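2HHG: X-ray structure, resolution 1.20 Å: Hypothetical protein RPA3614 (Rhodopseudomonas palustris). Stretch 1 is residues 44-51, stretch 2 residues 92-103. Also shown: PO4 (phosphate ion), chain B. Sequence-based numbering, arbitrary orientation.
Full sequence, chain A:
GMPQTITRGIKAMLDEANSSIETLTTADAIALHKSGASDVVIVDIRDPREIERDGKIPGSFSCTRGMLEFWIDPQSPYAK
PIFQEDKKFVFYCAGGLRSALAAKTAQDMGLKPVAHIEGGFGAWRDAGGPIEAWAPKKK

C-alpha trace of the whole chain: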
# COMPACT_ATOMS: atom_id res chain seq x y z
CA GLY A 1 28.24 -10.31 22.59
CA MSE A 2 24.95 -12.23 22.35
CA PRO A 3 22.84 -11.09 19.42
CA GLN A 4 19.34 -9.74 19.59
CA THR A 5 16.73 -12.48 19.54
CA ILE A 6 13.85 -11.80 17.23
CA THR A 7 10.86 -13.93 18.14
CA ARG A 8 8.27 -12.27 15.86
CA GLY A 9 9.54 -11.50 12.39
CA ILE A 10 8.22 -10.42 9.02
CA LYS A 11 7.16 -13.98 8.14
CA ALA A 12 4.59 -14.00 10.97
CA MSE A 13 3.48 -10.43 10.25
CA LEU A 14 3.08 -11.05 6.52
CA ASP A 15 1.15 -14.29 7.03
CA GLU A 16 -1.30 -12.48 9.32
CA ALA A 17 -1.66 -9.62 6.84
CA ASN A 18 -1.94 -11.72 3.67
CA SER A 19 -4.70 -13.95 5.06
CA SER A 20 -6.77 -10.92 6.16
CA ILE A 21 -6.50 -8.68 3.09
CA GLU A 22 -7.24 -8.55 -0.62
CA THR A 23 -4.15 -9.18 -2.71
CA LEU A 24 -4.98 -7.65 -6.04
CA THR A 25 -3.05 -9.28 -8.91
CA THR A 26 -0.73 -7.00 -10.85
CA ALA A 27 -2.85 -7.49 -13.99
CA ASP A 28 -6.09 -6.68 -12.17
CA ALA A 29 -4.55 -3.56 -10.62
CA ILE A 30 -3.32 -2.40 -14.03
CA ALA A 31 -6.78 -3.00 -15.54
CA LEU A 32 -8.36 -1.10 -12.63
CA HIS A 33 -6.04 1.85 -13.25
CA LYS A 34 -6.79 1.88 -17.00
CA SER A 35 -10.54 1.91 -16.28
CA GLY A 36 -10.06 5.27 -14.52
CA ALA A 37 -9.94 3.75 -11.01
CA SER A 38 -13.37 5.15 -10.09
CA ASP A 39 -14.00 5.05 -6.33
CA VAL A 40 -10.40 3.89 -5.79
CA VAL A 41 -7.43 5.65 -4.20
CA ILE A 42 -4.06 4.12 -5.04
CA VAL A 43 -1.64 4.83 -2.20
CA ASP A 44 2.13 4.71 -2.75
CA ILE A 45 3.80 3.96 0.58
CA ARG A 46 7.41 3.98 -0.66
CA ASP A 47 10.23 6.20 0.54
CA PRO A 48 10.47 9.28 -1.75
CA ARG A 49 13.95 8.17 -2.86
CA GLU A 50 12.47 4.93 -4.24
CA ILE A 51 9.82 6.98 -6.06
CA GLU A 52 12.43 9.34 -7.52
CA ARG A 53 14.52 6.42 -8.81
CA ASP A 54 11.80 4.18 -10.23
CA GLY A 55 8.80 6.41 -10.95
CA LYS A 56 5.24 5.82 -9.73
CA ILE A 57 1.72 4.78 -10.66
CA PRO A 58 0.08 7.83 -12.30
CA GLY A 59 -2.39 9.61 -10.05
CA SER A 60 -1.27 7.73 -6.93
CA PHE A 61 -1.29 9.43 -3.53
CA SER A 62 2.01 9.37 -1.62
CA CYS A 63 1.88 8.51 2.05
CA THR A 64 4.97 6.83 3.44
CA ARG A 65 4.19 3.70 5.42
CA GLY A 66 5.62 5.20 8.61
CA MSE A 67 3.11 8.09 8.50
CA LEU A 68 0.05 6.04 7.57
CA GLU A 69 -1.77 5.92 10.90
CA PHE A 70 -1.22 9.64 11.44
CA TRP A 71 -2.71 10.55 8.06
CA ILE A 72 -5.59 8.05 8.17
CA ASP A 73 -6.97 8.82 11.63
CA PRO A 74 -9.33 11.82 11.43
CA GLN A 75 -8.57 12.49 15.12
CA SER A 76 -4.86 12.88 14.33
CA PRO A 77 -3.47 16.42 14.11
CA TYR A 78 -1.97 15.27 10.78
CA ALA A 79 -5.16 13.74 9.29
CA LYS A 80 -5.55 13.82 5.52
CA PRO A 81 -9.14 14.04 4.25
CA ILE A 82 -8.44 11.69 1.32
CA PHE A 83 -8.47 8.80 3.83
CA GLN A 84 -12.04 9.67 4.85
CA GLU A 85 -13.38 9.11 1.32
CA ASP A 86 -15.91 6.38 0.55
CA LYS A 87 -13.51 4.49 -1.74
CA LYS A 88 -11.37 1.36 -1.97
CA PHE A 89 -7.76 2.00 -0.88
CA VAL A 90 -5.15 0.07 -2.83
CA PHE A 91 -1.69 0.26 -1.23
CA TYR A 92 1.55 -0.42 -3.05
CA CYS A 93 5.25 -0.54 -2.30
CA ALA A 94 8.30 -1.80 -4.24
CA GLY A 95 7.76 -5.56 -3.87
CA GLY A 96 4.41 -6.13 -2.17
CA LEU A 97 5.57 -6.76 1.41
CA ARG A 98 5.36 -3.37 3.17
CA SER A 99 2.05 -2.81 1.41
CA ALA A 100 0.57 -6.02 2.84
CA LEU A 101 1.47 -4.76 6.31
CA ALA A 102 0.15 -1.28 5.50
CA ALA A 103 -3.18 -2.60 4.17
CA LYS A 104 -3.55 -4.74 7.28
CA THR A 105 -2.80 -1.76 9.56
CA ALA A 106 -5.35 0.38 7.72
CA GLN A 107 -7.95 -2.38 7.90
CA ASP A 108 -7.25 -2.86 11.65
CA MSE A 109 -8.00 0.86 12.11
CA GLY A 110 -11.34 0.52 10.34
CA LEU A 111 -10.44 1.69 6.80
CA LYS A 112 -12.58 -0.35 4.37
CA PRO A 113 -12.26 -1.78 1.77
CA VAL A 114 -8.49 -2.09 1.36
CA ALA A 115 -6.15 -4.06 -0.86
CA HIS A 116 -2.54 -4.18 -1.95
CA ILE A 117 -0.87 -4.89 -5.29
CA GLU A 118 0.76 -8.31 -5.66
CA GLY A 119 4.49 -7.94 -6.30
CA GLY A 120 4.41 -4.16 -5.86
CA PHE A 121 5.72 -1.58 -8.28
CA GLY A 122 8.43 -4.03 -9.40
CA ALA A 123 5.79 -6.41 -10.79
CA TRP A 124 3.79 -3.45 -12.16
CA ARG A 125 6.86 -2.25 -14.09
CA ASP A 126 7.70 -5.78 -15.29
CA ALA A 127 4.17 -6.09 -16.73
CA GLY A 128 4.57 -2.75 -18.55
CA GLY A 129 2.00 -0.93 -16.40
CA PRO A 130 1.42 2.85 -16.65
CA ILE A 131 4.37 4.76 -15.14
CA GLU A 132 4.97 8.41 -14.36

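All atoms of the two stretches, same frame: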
# COMPACT_ATOMS: atom_id res chain seq x y z
N ASP A 44 0.72 5.08 -2.66
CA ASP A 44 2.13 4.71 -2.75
C ASP A 44 2.77 4.93 -1.40
O ASP A 44 2.85 6.06 -0.93
CB ASP A 44 2.78 5.62 -3.79
CG ASP A 44 4.20 5.21 -4.17
OD1 ASP A 44 4.88 4.49 -3.42
OD2 ASP A 44 4.63 5.67 -5.26
N ILE A 45 3.24 3.86 -0.77
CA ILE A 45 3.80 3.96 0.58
C ILE A 45 5.33 3.94 0.62
O ILE A 45 5.92 3.89 1.70
CB ILE A 45 3.22 2.88 1.52
CG1 ILE A 45 3.72 1.49 1.12
CG2 ILE A 45 1.69 2.98 1.55
CD1 ILE A 45 3.28 0.38 2.05
N ARG A 46 5.95 4.02 -0.56
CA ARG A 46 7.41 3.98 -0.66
C ARG A 46 8.10 5.23 -0.12
O ARG A 46 7.50 6.30 -0.02
CB ARG A 46 7.84 3.76 -2.11
CG ARG A 46 7.47 2.38 -2.64
CD ARG A 46 7.81 2.25 -4.10
NE ARG A 46 7.04 3.19 -4.89
CZ ARG A 46 7.35 3.59 -6.12
NH1 ARG A 46 8.42 3.10 -6.73
NH2 ARG A 46 6.58 4.46 -6.74
N ASP A 47 9.37 5.07 0.22
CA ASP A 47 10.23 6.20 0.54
C ASP A 47 10.35 7.07 -0.73
O ASP A 47 10.40 6.53 -1.85
CB ASP A 47 11.59 5.65 0.99
CG ASP A 47 12.56 6.74 1.39
OD1 ASP A 47 13.12 7.41 0.50
OD2 ASP A 47 12.79 6.92 2.60
N PRO A 48 10.39 8.40 -0.58
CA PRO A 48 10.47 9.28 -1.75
C PRO A 48 11.68 9.02 -2.64
O PRO A 48 11.64 9.31 -3.84
CB PRO A 48 10.55 10.69 -1.13
CG PRO A 48 11.04 10.46 0.27
CD PRO A 48 10.37 9.18 0.67
N ARG A 49 12.75 8.46 -2.08
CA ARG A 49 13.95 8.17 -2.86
C ARG A 49 13.75 6.96 -3.79
O ARG A 49 14.32 6.90 -4.88
CB ARG A 49 15.15 7.98 -1.93
CG ARG A 49 15.52 9.24 -1.17
CD ARG A 49 16.47 8.96 -0.01
NE ARG A 49 15.80 8.25 1.07
CZ ARG A 49 16.34 7.99 2.25
NH1 ARG A 49 17.58 8.40 2.53
NH2 ARG A 49 15.64 7.34 3.17
N GLU A 50 12.91 6.02 -3.36
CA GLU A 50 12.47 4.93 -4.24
C GLU A 50 11.64 5.48 -5.39
O GLU A 50 11.80 5.07 -6.55
CB GLU A 50 11.63 3.92 -3.46
CG GLU A 50 12.34 3.18 -2.36
CD GLU A 50 11.39 2.27 -1.61
OE1 GLU A 50 10.73 2.74 -0.66
OE2 GLU A 50 11.30 1.09 -1.98
N ILE A 51 10.72 6.39 -5.07
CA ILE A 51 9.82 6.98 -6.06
C ILE A 51 10.62 7.78 -7.09
O ILE A 51 10.39 7.66 -8.31
CB ILE A 51 8.75 7.87 -5.39
CG1 ILE A 51 7.94 7.06 -4.37
CG2 ILE A 51 7.83 8.51 -6.44
CD1 ILE A 51 6.96 7.89 -3.54
N TYR A 92 0.44 0.25 -2.38
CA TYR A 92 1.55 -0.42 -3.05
C TYR A 92 2.91 0.06 -2.58
O TYR A 92 3.07 1.20 -2.16
CB TYR A 92 1.44 -0.35 -4.58
CG TYR A 92 1.85 0.96 -5.21
CD1 TYR A 92 3.11 1.12 -5.76
CD2 TYR A 92 0.95 2.02 -5.29
CE1 TYR A 92 3.49 2.33 -6.36
CE2 TYR A 92 1.31 3.22 -5.90
CZ TYR A 92 2.58 3.36 -6.43
OH TYR A 92 2.93 4.54 -7.04
N CYS A 93 3.87 -0.84 -2.65
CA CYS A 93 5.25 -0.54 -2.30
C CYS A 93 6.12 -1.08 -3.43
O CYS A 93 5.63 -1.27 -4.54
CB CYS A 93 5.61 -1.16 -0.94
SG CYS A 93 5.42 -2.98 -0.85
N ALA A 94 7.41 -1.31 -3.18
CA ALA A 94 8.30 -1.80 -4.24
C ALA A 94 8.09 -3.26 -4.62
O ALA A 94 8.18 -3.62 -5.80
CB ALA A 94 9.76 -1.54 -3.88
N GLY A 95 7.82 -4.12 -3.64
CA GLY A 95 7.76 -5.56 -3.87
C GLY A 95 6.56 -6.29 -3.31
O GLY A 95 6.45 -7.50 -3.46
N GLY A 96 5.65 -5.55 -2.68
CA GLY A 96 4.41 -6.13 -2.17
C GLY A 96 4.36 -6.42 -0.68
O GLY A 96 3.30 -6.70 -0.13
N LEU A 97 5.51 -6.34 0.00
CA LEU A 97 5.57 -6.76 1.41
C LEU A 97 5.12 -5.67 2.38
O LEU A 97 4.19 -5.88 3.14
CB LEU A 97 6.95 -7.33 1.76
CG LEU A 97 7.46 -8.47 0.87
CD1 LEU A 97 8.75 -9.05 1.42
CD2 LEU A 97 6.43 -9.58 0.67
N ARG A 98 5.78 -4.51 2.34
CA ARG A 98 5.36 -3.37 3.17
C ARG A 98 3.89 -3.06 2.96
O ARG A 98 3.18 -2.72 3.90
CB ARG A 98 6.18 -2.12 2.86
CG ARG A 98 7.54 -2.04 3.53
CD ARG A 98 8.35 -0.88 2.97
NE ARG A 98 8.76 -1.14 1.59
CZ ARG A 98 9.23 -0.25 0.74
NH1 ARG A 98 9.34 1.03 1.07
NH2 ARG A 98 9.58 -0.64 -0.48
N SER A 99 3.44 -3.16 1.71
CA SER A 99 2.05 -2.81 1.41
C SER A 99 1.04 -3.79 1.98
O SER A 99 -0.09 -3.41 2.28
CB SER A 99 1.84 -2.60 -0.08
OG SER A 99 2.23 -3.73 -0.82
N ALA A 100 1.43 -5.06 2.14
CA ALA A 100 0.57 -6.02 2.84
C ALA A 100 0.41 -5.58 4.29
O ALA A 100 -0.69 -5.57 4.84
CB ALA A 100 1.12 -7.43 2.75
N LEU A 101 1.53 -5.23 4.93
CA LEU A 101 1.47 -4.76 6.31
C LEU A 101 0.66 -3.48 6.43
O LEU A 101 -0.13 -3.32 7.35
CB LEU A 101 2.87 -4.57 6.91
CG LEU A 101 3.79 -5.79 6.92
CD1 LEU A 101 5.03 -5.46 7.72
CD2 LEU A 101 3.09 -7.04 7.48
N ALA A 102 0.85 -2.56 5.48
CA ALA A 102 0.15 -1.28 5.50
C ALA A 102 -1.36 -1.46 5.33
O ALA A 102 -2.15 -0.85 6.05
CB ALA A 102 0.68 -0.36 4.42
N ALA A 103 -1.76 -2.30 4.38
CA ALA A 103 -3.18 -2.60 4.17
C ALA A 103 -3.80 -3.21 5.42
O ALA A 103 -4.90 -2.84 5.82
CB ALA A 103 -3.37 -3.51 2.97
P PO4 B . 8.97 -4.51 -0.15
O1 PO4 B . 8.16 -5.61 -0.75
O2 PO4 B . 8.30 -3.96 1.07
O3 PO4 B . 10.31 -5.10 0.24
O4 PO4 B . 9.19 -3.41 -1.15
O HOH W 1 8.05 2.67 3.10

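Y92 opens the contact as a parallel strand partner of D44, their CA atoms 5.2 Å apart. I45 N donates to Y92 O at 3.0 Å in an almost straight bond, so the register is set by backbone. The two side chains lie on the same face of the sheet, and the Y92 ring takes D44 CA over one face, 4.0 Å from the ring centroid. At the ring's far end, Y92 OH comes within 2.7 Å of D44 OD2. That carboxylate is already held inside its own stretch: R46 NE donates to D44 OD1 at 2.9 Å and R46 NH2 to D44 OD2 at 2.7 Å, a two-pronged salt bridge that fixes the acid beside the tyrosine.

At C93 the chain leaves the strand pairing. C93 CB packs on I45 CG1 at 3.9 Å, while C93 CA lies 3.7 Å from R46 CG, so the arginine contributes its aliphatic stem here. A94 continues along that stem, its N 3.7 Å from R46 CD.

G95 and G96 touch nothing in stretch 1. G96 has a positive phi of 101°, where a CB would jam against the preceding carbonyl; a CB on G95 would meet the phosphate.

R98 is the polar hub. Its NH1 donates to E50 OE1 at 2.8 Å and its NH2 to E50 OE2 at 2.9 Å, a paired salt bridge, while R98 NE and NH2 also bind the phosphate. E50 OE1 additionally accepts from D47 N at 2.8 Å, tying the bridge to the start of its own helix. A water links R98 NH1 to I45 O.

Beyond it, the helix offers small residues to I45: its CD1 lies 3.5 Å from S99 CA and 3.6 Å from A102 CB. A100, one position after S99, points away, and A103 makes no contact.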